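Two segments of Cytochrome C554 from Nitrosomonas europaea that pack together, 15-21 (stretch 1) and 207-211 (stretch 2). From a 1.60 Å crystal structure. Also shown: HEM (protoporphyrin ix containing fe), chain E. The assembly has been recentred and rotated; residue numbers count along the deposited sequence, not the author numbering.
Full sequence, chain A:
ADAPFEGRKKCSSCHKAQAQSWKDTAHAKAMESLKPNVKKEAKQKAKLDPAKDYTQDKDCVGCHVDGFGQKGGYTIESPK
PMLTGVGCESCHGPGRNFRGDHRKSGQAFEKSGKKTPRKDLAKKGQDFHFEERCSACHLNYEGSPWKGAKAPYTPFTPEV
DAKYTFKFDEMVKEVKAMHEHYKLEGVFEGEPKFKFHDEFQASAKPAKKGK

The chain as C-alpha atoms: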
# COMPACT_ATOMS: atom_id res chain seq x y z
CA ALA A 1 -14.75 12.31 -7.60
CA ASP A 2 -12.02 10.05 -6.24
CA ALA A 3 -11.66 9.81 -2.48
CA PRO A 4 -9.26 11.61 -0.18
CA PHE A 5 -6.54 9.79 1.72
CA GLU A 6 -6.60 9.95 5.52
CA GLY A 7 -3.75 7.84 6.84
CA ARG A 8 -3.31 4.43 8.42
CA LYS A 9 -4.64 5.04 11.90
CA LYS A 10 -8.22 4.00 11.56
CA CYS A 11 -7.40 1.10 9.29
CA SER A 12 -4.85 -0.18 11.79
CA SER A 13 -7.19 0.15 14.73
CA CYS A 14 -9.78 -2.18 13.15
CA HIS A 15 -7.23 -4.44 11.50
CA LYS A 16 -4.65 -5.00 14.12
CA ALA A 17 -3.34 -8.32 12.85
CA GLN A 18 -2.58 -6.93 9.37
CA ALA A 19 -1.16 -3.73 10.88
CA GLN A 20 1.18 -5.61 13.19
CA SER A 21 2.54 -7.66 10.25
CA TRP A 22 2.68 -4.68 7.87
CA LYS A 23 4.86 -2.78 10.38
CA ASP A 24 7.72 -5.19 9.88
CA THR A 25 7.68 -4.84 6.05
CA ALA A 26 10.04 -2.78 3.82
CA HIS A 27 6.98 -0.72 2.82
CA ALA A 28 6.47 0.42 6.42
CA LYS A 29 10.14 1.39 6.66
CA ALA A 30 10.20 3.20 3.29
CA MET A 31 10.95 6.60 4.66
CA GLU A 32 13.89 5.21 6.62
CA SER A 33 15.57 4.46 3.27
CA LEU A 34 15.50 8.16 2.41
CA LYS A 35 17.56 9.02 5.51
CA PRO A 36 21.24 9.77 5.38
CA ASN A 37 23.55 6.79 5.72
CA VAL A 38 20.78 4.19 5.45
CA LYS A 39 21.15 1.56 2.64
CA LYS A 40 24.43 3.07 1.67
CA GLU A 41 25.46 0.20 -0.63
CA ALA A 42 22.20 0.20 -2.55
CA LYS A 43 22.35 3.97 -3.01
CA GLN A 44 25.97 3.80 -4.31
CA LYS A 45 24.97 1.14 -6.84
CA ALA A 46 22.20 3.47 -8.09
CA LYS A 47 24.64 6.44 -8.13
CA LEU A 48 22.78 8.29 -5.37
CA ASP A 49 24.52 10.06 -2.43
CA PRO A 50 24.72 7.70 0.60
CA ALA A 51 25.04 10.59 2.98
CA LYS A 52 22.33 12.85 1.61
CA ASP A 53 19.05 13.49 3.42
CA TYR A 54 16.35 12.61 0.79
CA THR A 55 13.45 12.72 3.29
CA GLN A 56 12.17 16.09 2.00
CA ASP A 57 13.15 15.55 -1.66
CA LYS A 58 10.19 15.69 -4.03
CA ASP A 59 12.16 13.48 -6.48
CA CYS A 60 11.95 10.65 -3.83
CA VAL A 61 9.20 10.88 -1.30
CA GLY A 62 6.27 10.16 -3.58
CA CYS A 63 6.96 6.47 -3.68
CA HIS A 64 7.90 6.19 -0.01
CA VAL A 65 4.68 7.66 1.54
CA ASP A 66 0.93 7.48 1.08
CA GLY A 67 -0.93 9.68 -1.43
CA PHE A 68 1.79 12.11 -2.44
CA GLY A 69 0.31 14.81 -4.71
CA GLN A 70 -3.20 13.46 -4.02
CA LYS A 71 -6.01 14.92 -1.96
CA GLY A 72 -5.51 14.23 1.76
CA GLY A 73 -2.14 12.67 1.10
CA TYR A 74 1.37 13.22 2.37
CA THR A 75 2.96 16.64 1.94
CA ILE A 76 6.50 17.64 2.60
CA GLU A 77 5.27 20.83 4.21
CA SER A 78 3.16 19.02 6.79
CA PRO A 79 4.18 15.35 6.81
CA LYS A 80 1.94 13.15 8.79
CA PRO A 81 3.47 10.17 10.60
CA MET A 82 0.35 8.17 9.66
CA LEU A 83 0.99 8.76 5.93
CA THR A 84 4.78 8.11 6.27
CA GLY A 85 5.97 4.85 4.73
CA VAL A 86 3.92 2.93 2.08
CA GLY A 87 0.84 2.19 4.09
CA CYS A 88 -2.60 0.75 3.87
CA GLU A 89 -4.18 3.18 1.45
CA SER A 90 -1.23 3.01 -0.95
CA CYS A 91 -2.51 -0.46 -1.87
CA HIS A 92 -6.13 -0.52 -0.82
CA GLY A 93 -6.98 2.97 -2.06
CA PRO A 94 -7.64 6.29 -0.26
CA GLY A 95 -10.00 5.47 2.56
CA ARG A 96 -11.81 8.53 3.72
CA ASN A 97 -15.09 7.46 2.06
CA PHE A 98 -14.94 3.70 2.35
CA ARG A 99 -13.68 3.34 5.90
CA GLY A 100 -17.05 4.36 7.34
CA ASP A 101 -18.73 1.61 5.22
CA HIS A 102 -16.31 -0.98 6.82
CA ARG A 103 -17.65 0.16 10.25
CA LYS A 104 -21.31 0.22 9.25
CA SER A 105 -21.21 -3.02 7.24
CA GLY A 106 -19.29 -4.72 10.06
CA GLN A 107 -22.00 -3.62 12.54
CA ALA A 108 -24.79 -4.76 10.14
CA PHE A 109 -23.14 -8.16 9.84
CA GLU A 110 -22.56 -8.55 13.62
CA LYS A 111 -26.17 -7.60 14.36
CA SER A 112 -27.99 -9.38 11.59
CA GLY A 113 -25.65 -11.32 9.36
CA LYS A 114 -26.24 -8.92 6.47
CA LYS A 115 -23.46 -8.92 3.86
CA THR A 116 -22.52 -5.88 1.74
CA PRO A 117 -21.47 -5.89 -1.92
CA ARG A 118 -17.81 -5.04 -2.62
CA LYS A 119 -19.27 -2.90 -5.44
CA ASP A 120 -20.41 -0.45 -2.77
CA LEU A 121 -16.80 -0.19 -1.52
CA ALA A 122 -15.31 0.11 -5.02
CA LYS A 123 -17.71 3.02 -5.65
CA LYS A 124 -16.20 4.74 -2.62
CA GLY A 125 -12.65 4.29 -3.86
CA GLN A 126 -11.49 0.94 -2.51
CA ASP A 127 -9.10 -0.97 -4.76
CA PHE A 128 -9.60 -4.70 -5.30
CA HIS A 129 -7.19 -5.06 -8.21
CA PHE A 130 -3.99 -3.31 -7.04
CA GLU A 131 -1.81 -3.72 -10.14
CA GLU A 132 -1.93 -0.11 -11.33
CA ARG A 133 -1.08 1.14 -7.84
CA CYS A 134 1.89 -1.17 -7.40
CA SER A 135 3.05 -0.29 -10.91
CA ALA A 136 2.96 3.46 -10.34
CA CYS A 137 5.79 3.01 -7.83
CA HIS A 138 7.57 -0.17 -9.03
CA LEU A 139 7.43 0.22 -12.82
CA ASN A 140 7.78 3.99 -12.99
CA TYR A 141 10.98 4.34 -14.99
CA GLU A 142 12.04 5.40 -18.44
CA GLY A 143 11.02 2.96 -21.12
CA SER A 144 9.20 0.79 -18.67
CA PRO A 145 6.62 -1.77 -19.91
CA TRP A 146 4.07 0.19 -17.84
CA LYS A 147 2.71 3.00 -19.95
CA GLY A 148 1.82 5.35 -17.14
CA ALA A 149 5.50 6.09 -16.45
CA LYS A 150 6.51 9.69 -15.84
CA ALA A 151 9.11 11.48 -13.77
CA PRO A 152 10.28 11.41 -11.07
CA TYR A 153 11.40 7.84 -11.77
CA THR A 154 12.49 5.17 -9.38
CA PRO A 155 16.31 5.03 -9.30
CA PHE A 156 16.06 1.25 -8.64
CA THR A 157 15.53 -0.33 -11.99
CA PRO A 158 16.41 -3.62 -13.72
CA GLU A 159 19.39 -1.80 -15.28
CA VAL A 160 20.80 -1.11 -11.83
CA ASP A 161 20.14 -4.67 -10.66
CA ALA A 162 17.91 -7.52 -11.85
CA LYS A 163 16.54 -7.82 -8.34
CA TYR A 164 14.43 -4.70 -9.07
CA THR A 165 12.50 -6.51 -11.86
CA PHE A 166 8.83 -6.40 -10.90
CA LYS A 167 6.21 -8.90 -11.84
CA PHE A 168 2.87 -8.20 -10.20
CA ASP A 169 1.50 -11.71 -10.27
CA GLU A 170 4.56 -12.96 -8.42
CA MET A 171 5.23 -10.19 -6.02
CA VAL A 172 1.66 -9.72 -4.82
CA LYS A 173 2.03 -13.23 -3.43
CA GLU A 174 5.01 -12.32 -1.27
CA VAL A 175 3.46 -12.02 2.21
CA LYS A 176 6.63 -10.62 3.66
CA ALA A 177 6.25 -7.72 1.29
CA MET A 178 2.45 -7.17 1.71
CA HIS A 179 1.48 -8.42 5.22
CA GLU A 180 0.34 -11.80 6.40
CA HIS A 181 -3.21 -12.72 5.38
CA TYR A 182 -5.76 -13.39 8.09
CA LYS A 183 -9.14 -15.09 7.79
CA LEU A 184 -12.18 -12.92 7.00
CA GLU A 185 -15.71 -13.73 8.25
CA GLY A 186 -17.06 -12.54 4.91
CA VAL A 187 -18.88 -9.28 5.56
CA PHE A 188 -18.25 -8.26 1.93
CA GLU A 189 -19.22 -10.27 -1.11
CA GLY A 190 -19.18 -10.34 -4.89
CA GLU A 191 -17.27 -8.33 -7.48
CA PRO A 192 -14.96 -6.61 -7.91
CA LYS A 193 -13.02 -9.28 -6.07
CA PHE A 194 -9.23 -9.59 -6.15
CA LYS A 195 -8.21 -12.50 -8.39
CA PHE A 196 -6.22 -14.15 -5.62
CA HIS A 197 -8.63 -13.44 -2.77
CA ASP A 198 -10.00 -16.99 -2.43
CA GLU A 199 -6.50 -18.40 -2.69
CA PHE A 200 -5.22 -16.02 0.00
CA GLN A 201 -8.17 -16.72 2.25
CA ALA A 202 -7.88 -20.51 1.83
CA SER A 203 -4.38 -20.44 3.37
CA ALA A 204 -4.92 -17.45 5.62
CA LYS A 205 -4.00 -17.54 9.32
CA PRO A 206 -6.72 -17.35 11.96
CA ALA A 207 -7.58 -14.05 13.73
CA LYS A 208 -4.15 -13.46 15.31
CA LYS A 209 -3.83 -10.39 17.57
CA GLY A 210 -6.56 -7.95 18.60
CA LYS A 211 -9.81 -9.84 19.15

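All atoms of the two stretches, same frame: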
# COMPACT_ATOMS: atom_id res chain seq x y z
N HIS A 15 -7.90 -3.31 12.11
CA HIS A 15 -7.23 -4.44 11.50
C HIS A 15 -5.89 -4.59 12.12
O HIS A 15 -4.84 -4.45 11.44
CB HIS A 15 -7.13 -4.17 10.00
CG HIS A 15 -8.46 -4.12 9.32
ND1 HIS A 15 -9.31 -5.20 9.24
CD2 HIS A 15 -9.07 -3.12 8.61
CE1 HIS A 15 -10.35 -4.85 8.47
NE2 HIS A 15 -10.30 -3.57 8.04
N LYS A 16 -5.89 -4.88 13.41
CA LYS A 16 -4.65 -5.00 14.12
C LYS A 16 -3.72 -6.07 13.67
O LYS A 16 -2.51 -5.86 13.69
CB LYS A 16 -4.92 -5.13 15.66
CG LYS A 16 -5.74 -4.00 16.20
CD LYS A 16 -5.96 -4.13 17.70
CE LYS A 16 -6.87 -3.00 18.20
NZ LYS A 16 -6.77 -2.94 19.70
N ALA A 17 -4.23 -7.23 13.26
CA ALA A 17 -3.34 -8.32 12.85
C ALA A 17 -2.55 -7.92 11.60
O ALA A 17 -1.33 -8.12 11.53
CB ALA A 17 -4.16 -9.58 12.55
N GLN A 18 -3.26 -7.35 10.63
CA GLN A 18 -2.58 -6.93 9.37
C GLN A 18 -1.64 -5.79 9.69
O GLN A 18 -0.54 -5.73 9.14
CB GLN A 18 -3.60 -6.45 8.30
CG GLN A 18 -4.43 -7.59 7.69
CD GLN A 18 -5.63 -8.03 8.55
OE1 GLN A 18 -5.87 -7.47 9.63
NE2 GLN A 18 -6.33 -9.05 8.08
N ALA A 19 -2.06 -4.86 10.56
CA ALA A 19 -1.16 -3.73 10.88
C ALA A 19 0.15 -4.16 11.56
O ALA A 19 1.26 -3.64 11.31
CB ALA A 19 -1.90 -2.71 11.78
N GLN A 20 0.03 -5.10 12.50
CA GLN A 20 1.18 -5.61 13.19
C GLN A 20 2.18 -6.28 12.23
O GLN A 20 3.38 -6.15 12.42
CB GLN A 20 0.72 -6.62 14.23
CG GLN A 20 1.71 -6.78 15.35
CD GLN A 20 2.30 -8.18 15.40
OE1 GLN A 20 2.45 -8.86 14.37
NE2 GLN A 20 2.66 -8.61 16.61
N SER A 21 1.67 -6.98 11.21
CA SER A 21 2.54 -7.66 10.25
C SER A 21 3.10 -6.62 9.26
O SER A 21 4.30 -6.60 8.93
CB SER A 21 1.73 -8.75 9.54
OG SER A 21 2.35 -9.28 8.38
N ALA A 207 -7.62 -15.34 13.03
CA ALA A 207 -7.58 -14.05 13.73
C ALA A 207 -6.49 -13.95 14.80
O ALA A 207 -6.76 -14.17 15.99
CB ALA A 207 -8.94 -13.76 14.36
N LYS A 208 -5.28 -13.59 14.39
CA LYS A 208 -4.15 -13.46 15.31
C LYS A 208 -3.88 -12.01 15.72
O LYS A 208 -3.50 -11.19 14.89
CB LYS A 208 -2.88 -14.05 14.69
CG LYS A 208 -1.66 -14.00 15.60
CD LYS A 208 -0.53 -14.87 15.06
CE LYS A 208 0.62 -14.03 14.54
NZ LYS A 208 0.56 -13.87 13.05
N LYS A 209 -4.05 -11.72 17.01
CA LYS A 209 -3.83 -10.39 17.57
C LYS A 209 -5.03 -9.45 17.45
O LYS A 209 -5.59 -9.26 16.36
CB LYS A 209 -2.59 -9.72 16.96
CG LYS A 209 -1.40 -9.65 17.91
CD LYS A 209 -0.33 -8.71 17.38
CE LYS A 209 -0.56 -7.28 17.85
NZ LYS A 209 0.68 -6.68 18.44
N GLY A 210 -5.43 -8.87 18.58
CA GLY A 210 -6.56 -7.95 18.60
C GLY A 210 -7.77 -8.52 19.33
O GLY A 210 -7.95 -8.32 20.54
N LYS A 211 -8.60 -9.25 18.59
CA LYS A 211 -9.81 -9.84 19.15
C LYS A 211 -9.82 -11.37 19.02
O LYS A 211 -10.19 -12.04 20.01
CB LYS A 211 -11.04 -9.24 18.47
CG LYS A 211 -11.11 -7.71 18.50
CD LYS A 211 -10.06 -7.07 17.59
CE LYS A 211 -10.07 -7.67 16.19
NZ LYS A 211 -11.46 -7.79 15.65
OXT LYS A 211 -9.46 -11.87 17.93
CHA HEM E . -12.68 -5.58 5.61
CHB HEM E . -9.05 -2.59 4.48
CHC HEM E . -10.66 0.55 7.84
CHD HEM E . -13.63 -2.96 9.58
C1A HEM E . -11.58 -5.01 4.97
C2A HEM E . -10.91 -5.59 3.82
C3A HEM E . -9.84 -4.77 3.56
C4A HEM E . -9.92 -3.69 4.49
CMA HEM E . -8.77 -4.89 2.46
CAA HEM E . -11.32 -6.84 3.08
CBA HEM E . -12.40 -6.53 2.04
CGA HEM E . -12.72 -7.68 1.12
O1A HEM E . -13.42 -8.65 1.62
O2A HEM E . -12.34 -7.69 -0.09
C1B HEM E . -9.19 -1.50 5.32
C2B HEM E . -8.43 -0.31 5.18
C3B HEM E . -8.94 0.63 6.05
C4B HEM E . -10.01 -0.02 6.76
CMB HEM E . -7.24 -0.11 4.21
CAB HEM E . -8.47 2.10 6.27
CBB HEM E . -8.87 3.07 5.14
C1C HEM E . -11.56 -0.17 8.63
C2C HEM E . -12.10 0.35 9.88
C3C HEM E . -12.85 -0.68 10.39
C4C HEM E . -12.85 -1.75 9.47
CMC HEM E . -11.84 1.74 10.51
CAC HEM E . -13.51 -0.73 11.79
CBC HEM E . -14.58 0.26 12.18
C1D HEM E . -13.66 -3.94 8.58
C2D HEM E . -14.51 -5.07 8.61
C3D HEM E . -14.28 -5.77 7.49
C4D HEM E . -13.27 -5.07 6.75
CMD HEM E . -15.54 -5.38 9.76
CAD HEM E . -14.86 -7.12 7.21
CBD HEM E . -14.09 -8.26 7.83
CGD HEM E . -14.56 -9.69 7.56
O1D HEM E . -14.24 -10.51 8.46
O2D HEM E . -15.14 -9.97 6.51
NA HEM E . -10.97 -3.84 5.38
NB HEM E . -10.18 -1.34 6.30
NC HEM E . -12.01 -1.47 8.37
ND HEM E . -12.92 -3.95 7.41
FE HEM E . -11.55 -2.66 6.87
O HOH W 1 -7.23 -7.93 13.80

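The unusual thing about this contact is how little direct polar bonding it contains: no clear hydrogen bond joins the two stretches, and the best-defined polar link is a single water. Water 1 accepts from Ala-17 N at 3.1 Å and donates a weak hydrogen bond to Lys-209 O at 3.3 Å. Ala-17 lies in the first turn of the helix, where backbone NH groups are generally not taken up by the helix's own bonds, and here its N is bonded to the water. Ala-17 N and Lys-209 O are 3.9 Å apart, so the water completes the link from the side.

The helix supplies a regular, hydrogen-bonded platform. Ala-19 N bonds to His-15 O at 2.9 Å, Gln-20 N to Lys-16 O at 2.9 Å, and Ser-21 N to Ala-17 O at 3.2 Å. Against it lies the C-terminal tail, which has no regular structure. The summed buried surface is a modest 299 Å².

Ala-17 is the one buried residue in the contact. Its CA-to-CB bond points sideways, yet its CB comes to 2.9 Å from Lys-208 O, a very tight approach for a methyl group and a carbonyl oxygen. The small side chain suits this place: the tail's backbone passes directly over it, with the CA atoms of Ala-17 and Lys-209 only 5.2 Å apart.

Lys-16 and Gln-20, one helical turn apart, both point toward the tail. Lys-16 leaves in an m rotamer and then runs extended, t at each later chi, passing Gly-210 and approaching it most closely at CD; Lys-16 CD is 4.0 Å from Gly-210 CA, while its CB is 4.2 Å from Lys-209 O. Such a chain can lend its methylenes to a contact and still leave its ammonium group in solvent. Lys-209 gives up the most surface, 80 Å², and reaches across toward Gln-20, although it is poorly ordered, so its side-chain angles deserve little weight.

Gly-210 has a clear backbone reason to be glycine. At phi 111° and psi -88°, a CB would be jammed against the carbonyl oxygen of Lys-209, and it would also lie 3.5 Å from Lys-16 CB and 3.2 Å from Lys-211 CD.

His-15 takes no part in the contact. At the N-cap position, its CB directed away from the tail, it binds the heme iron through NE2, at 1.9 Å from HEM FE. The design lesson is one of economy: an anchored helix start, one small buried residue, long side chains around it, and a water between two backbone groups.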